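Local coordinates for protein N-terminal acetyltransferase B complex subunit MDM20 (Candida albicans, PDB 5K04) that probably serves as the non-catalytic, auxiliary subunit of the NatB complex, which acetylates the N-termini of proteins, at residues K417-F429 with P654-L666. Numbering follows the deposited sequence.
Sequences KLYSQLNTNDLIF and PENLLSGELTQNL
N423 reaches with its carboxamide into the first turn of helix 661-682, where T663 takes hold of it twice. The backbone N of T663 donates to N423 OD1 at 3.0 Å, coming from above the carbonyl plane, while T663 OG1 donates to the same oxygen at 2.6 Å, tilted only 17° from that plane. A chi1 of 49° places OG1 between the backbone N and the carbonyl carbon of T663, where it can reach the same oxygen as the backbone N; the methyl CG2 then lies 3.6 Å from N423 CG. At the other end of the amide, N423 ND2 makes a weak bond to S659 O and a hydrogen bond to Q711 OE1 of helix 707-717, so the rotation of the amide is held by bonds at both ends. Here a loop between two helices of this all-helical, TPR-like subunit meets the head of a much later helix. The asparagine thus uses an N-H that has just a weak bond, to G660 O, within its own segment. In that segment the helix start is capped by S659, whose OG accepts from E661 N and donates to E661 OE1. Alongside, G660 N donates to Q421 O at 2.8 Å, and G660 CA packs 3.3 Å from L422 O. L422 CD2 lies 4.3 Å from L658 CB, beside a water that links N423 N to L658 O.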
# COMPACT_ATOMS: atom_id res chain seq x y z
N LYS A 417 13.84 -7.53 10.40
CA LYS A 417 13.14 -8.78 10.73
C LYS A 417 13.86 -9.53 11.85
O LYS A 417 13.22 -10.03 12.78
CB LYS A 417 13.02 -9.67 9.49
CG LYS A 417 12.17 -9.05 8.39
CD LYS A 417 12.03 -9.95 7.15
CE LYS A 417 11.49 -11.33 7.47
NZ LYS A 417 11.19 -12.10 6.22
N LEU A 418 15.20 -9.62 11.77
CA LEU A 418 15.96 -10.30 12.81
C LEU A 418 15.80 -9.60 14.16
O LEU A 418 15.51 -10.24 15.17
CB LEU A 418 17.45 -10.38 12.44
CG LEU A 418 17.93 -11.16 11.21
CD1 LEU A 418 19.41 -11.55 11.32
CD2 LEU A 418 17.12 -12.38 10.97
N TYR A 419 15.98 -8.26 14.18
CA TYR A 419 15.78 -7.49 15.40
C TYR A 419 14.38 -7.68 15.95
O TYR A 419 14.17 -7.58 17.17
CB TYR A 419 16.00 -6.00 15.15
CG TYR A 419 17.44 -5.52 15.14
CD1 TYR A 419 18.38 -6.01 16.05
CD2 TYR A 419 17.85 -4.54 14.25
CE1 TYR A 419 19.70 -5.54 16.05
CE2 TYR A 419 19.15 -4.09 14.22
CZ TYR A 419 20.08 -4.59 15.12
OH TYR A 419 21.37 -4.10 15.07
N SER A 420 13.41 -7.94 15.07
CA SER A 420 12.03 -8.13 15.50
C SER A 420 11.84 -9.44 16.24
O SER A 420 10.77 -9.64 16.82
CB SER A 420 11.09 -8.10 14.29
OG SER A 420 10.99 -9.38 13.68
N GLN A 421 12.84 -10.33 16.21
CA GLN A 421 12.84 -11.59 16.94
C GLN A 421 13.32 -11.44 18.39
O GLN A 421 13.18 -12.39 19.17
CB GLN A 421 13.76 -12.61 16.25
CG GLN A 421 13.46 -12.84 14.79
CD GLN A 421 12.02 -13.24 14.56
OE1 GLN A 421 11.54 -14.24 15.09
NE2 GLN A 421 11.30 -12.42 13.80
N LEU A 422 13.90 -10.31 18.73
CA LEU A 422 14.54 -10.08 20.01
C LEU A 422 13.82 -8.95 20.73
O LEU A 422 12.89 -8.34 20.20
CB LEU A 422 16.02 -9.73 19.82
CG LEU A 422 16.85 -10.75 19.04
CD1 LEU A 422 18.27 -10.19 18.78
CD2 LEU A 422 16.91 -12.11 19.77
N ASN A 423 14.27 -8.69 21.97
CA ASN A 423 13.80 -7.57 22.77
C ASN A 423 14.61 -6.31 22.51
O ASN A 423 14.56 -5.37 23.32
CB ASN A 423 13.81 -7.95 24.25
CG ASN A 423 12.87 -9.10 24.55
OD1 ASN A 423 11.66 -9.03 24.28
ND2 ASN A 423 13.42 -10.16 25.09
N THR A 424 15.34 -6.27 21.39
CA THR A 424 16.12 -5.11 20.96
C THR A 424 15.24 -4.11 20.21
O THR A 424 15.52 -3.70 19.08
CB THR A 424 17.27 -5.60 20.08
OG1 THR A 424 16.73 -6.38 19.00
CG2 THR A 424 18.21 -6.46 20.87
N ASN A 425 14.15 -3.70 20.86
CA ASN A 425 13.11 -2.92 20.19
C ASN A 425 13.57 -1.49 19.89
O ASN A 425 12.94 -0.80 19.08
CB ASN A 425 11.87 -2.94 21.06
CG ASN A 425 11.54 -4.34 21.57
OD1 ASN A 425 11.59 -5.33 20.81
ND2 ASN A 425 11.25 -4.45 22.85
N ASP A 426 14.69 -1.11 20.49
CA ASP A 426 15.36 0.18 20.37
C ASP A 426 15.84 0.47 18.95
O ASP A 426 15.99 1.63 18.58
CB ASP A 426 16.56 0.12 21.34
CG ASP A 426 16.80 1.38 22.05
OD1 ASP A 426 16.91 2.42 21.38
OD2 ASP A 426 16.91 1.32 23.29
N LEU A 427 16.13 -0.58 18.16
CA LEU A 427 17.10 -0.51 17.07
C LEU A 427 16.49 -0.61 15.68
O LEU A 427 17.22 -0.60 14.69
CB LEU A 427 18.13 -1.64 17.24
CG LEU A 427 18.84 -1.75 18.59
CD1 LEU A 427 19.79 -2.95 18.60
CD2 LEU A 427 19.57 -0.44 18.95
N ILE A 428 15.17 -0.70 15.59
CA ILE A 428 14.52 -0.86 14.29
C ILE A 428 14.25 0.48 13.61
O ILE A 428 14.54 0.66 12.43
CB ILE A 428 13.23 -1.69 14.49
CG1 ILE A 428 13.59 -3.10 15.01
CG2 ILE A 428 12.40 -1.70 13.24
CD1 ILE A 428 12.38 -3.99 15.25
N PHE A 429 13.71 1.45 14.36
CA PHE A 429 13.38 2.76 13.80
C PHE A 429 14.53 3.44 13.07
O PHE A 429 14.28 4.07 12.03
CB PHE A 429 12.87 3.69 14.92
CG PHE A 429 11.38 3.90 14.88
CD1 PHE A 429 10.79 4.56 13.82
CD2 PHE A 429 10.57 3.43 15.91
CE1 PHE A 429 9.41 4.74 13.77
CE2 PHE A 429 9.19 3.62 15.89
CZ PHE A 429 8.61 4.28 14.82
N PRO A 654 8.54 -16.15 27.87
CA PRO A 654 8.88 -17.30 27.05
C PRO A 654 10.10 -18.01 27.61
O PRO A 654 10.97 -17.39 28.23
CB PRO A 654 9.15 -16.69 25.68
CG PRO A 654 9.61 -15.29 25.98
CD PRO A 654 8.92 -14.87 27.24
N GLU A 655 10.15 -19.33 27.39
CA GLU A 655 11.29 -20.11 27.87
C GLU A 655 12.59 -19.69 27.20
O GLU A 655 13.67 -19.87 27.77
CB GLU A 655 11.05 -21.61 27.66
CG GLU A 655 10.91 -22.04 26.24
CD GLU A 655 10.60 -23.53 26.13
OE1 GLU A 655 10.77 -24.25 27.14
OE2 GLU A 655 10.18 -23.98 25.03
N ASN A 656 12.52 -19.13 25.98
CA ASN A 656 13.65 -18.44 25.37
C ASN A 656 13.57 -16.96 25.76
O ASN A 656 12.85 -16.18 25.13
CB ASN A 656 13.65 -18.60 23.86
CG ASN A 656 14.62 -17.63 23.17
OD1 ASN A 656 15.64 -17.25 23.73
ND2 ASN A 656 14.28 -17.22 21.95
N LEU A 657 14.32 -16.58 26.81
CA LEU A 657 14.24 -15.22 27.33
C LEU A 657 14.63 -14.16 26.31
O LEU A 657 14.20 -13.01 26.44
CB LEU A 657 15.12 -15.10 28.58
CG LEU A 657 14.51 -15.74 29.83
CD1 LEU A 657 15.49 -15.82 30.99
CD2 LEU A 657 13.31 -14.92 30.21
N LEU A 658 15.44 -14.52 25.31
CA LEU A 658 15.84 -13.56 24.29
C LEU A 658 14.75 -13.29 23.25
O LEU A 658 14.86 -12.31 22.50
CB LEU A 658 17.13 -14.03 23.61
CG LEU A 658 18.38 -14.01 24.50
CD1 LEU A 658 19.51 -14.66 23.74
CD2 LEU A 658 18.78 -12.62 24.92
N SER A 659 13.71 -14.13 23.20
CA SER A 659 12.59 -13.89 22.29
C SER A 659 11.91 -12.56 22.57
O SER A 659 11.64 -12.21 23.73
CB SER A 659 11.54 -15.00 22.40
OG SER A 659 10.43 -14.69 21.56
N GLY A 660 11.62 -11.84 21.48
CA GLY A 660 10.91 -10.57 21.56
C GLY A 660 9.53 -10.64 22.18
O GLY A 660 8.98 -9.60 22.57
N GLU A 661 8.94 -11.84 22.29
CA GLU A 661 7.63 -11.98 22.93
C GLU A 661 7.65 -11.50 24.36
O GLU A 661 6.58 -11.19 24.90
CB GLU A 661 7.16 -13.43 22.98
CG GLU A 661 7.04 -14.12 21.67
CD GLU A 661 7.06 -15.61 21.88
OE1 GLU A 661 8.09 -16.24 21.54
OE2 GLU A 661 6.08 -16.14 22.44
N LEU A 662 8.81 -11.49 25.01
CA LEU A 662 8.88 -11.05 26.39
C LEU A 662 8.46 -9.59 26.52
O LEU A 662 7.60 -9.24 27.33
CB LEU A 662 10.28 -11.27 26.95
CG LEU A 662 10.48 -10.70 28.34
CD1 LEU A 662 9.58 -11.42 29.34
CD2 LEU A 662 11.93 -10.84 28.74
N THR A 663 9.04 -8.71 25.69
CA THR A 663 8.68 -7.30 25.79
C THR A 663 7.35 -7.00 25.12
O THR A 663 6.66 -6.05 25.53
CB THR A 663 9.80 -6.43 25.22
OG1 THR A 663 10.21 -6.91 23.93
CG2 THR A 663 11.00 -6.44 26.17
N GLN A 664 6.94 -7.80 24.13
CA GLN A 664 5.60 -7.65 23.58
C GLN A 664 4.53 -7.90 24.65
O GLN A 664 3.62 -7.08 24.83
CB GLN A 664 5.40 -8.62 22.41
CG GLN A 664 6.08 -8.24 21.12
CD GLN A 664 5.62 -9.17 20.00
OE1 GLN A 664 6.06 -10.32 19.91
NE2 GLN A 664 4.71 -8.68 19.16
N ASN A 665 4.60 -9.06 25.32
CA ASN A 665 3.62 -9.39 26.35
C ASN A 665 3.71 -8.42 27.53
O ASN A 665 2.68 -8.01 28.08
CB ASN A 665 3.82 -10.82 26.85
CG ASN A 665 3.60 -11.86 25.78
OD1 ASN A 665 2.87 -11.63 24.80
ND2 ASN A 665 4.22 -13.02 25.97
N LEU A 666 4.93 -8.08 27.94
CA LEU A 666 5.12 -7.19 29.07
C LEU A 666 4.56 -5.80 28.77
O LEU A 666 3.93 -5.18 29.64
CB LEU A 666 6.61 -7.13 29.42
CG LEU A 666 7.07 -6.79 30.83
CD1 LEU A 666 6.24 -7.51 31.87
CD2 LEU A 666 8.54 -7.15 30.97
O HOH W 1 10.52 -14.45 18.60
O HOH W 2 16.66 -10.43 23.25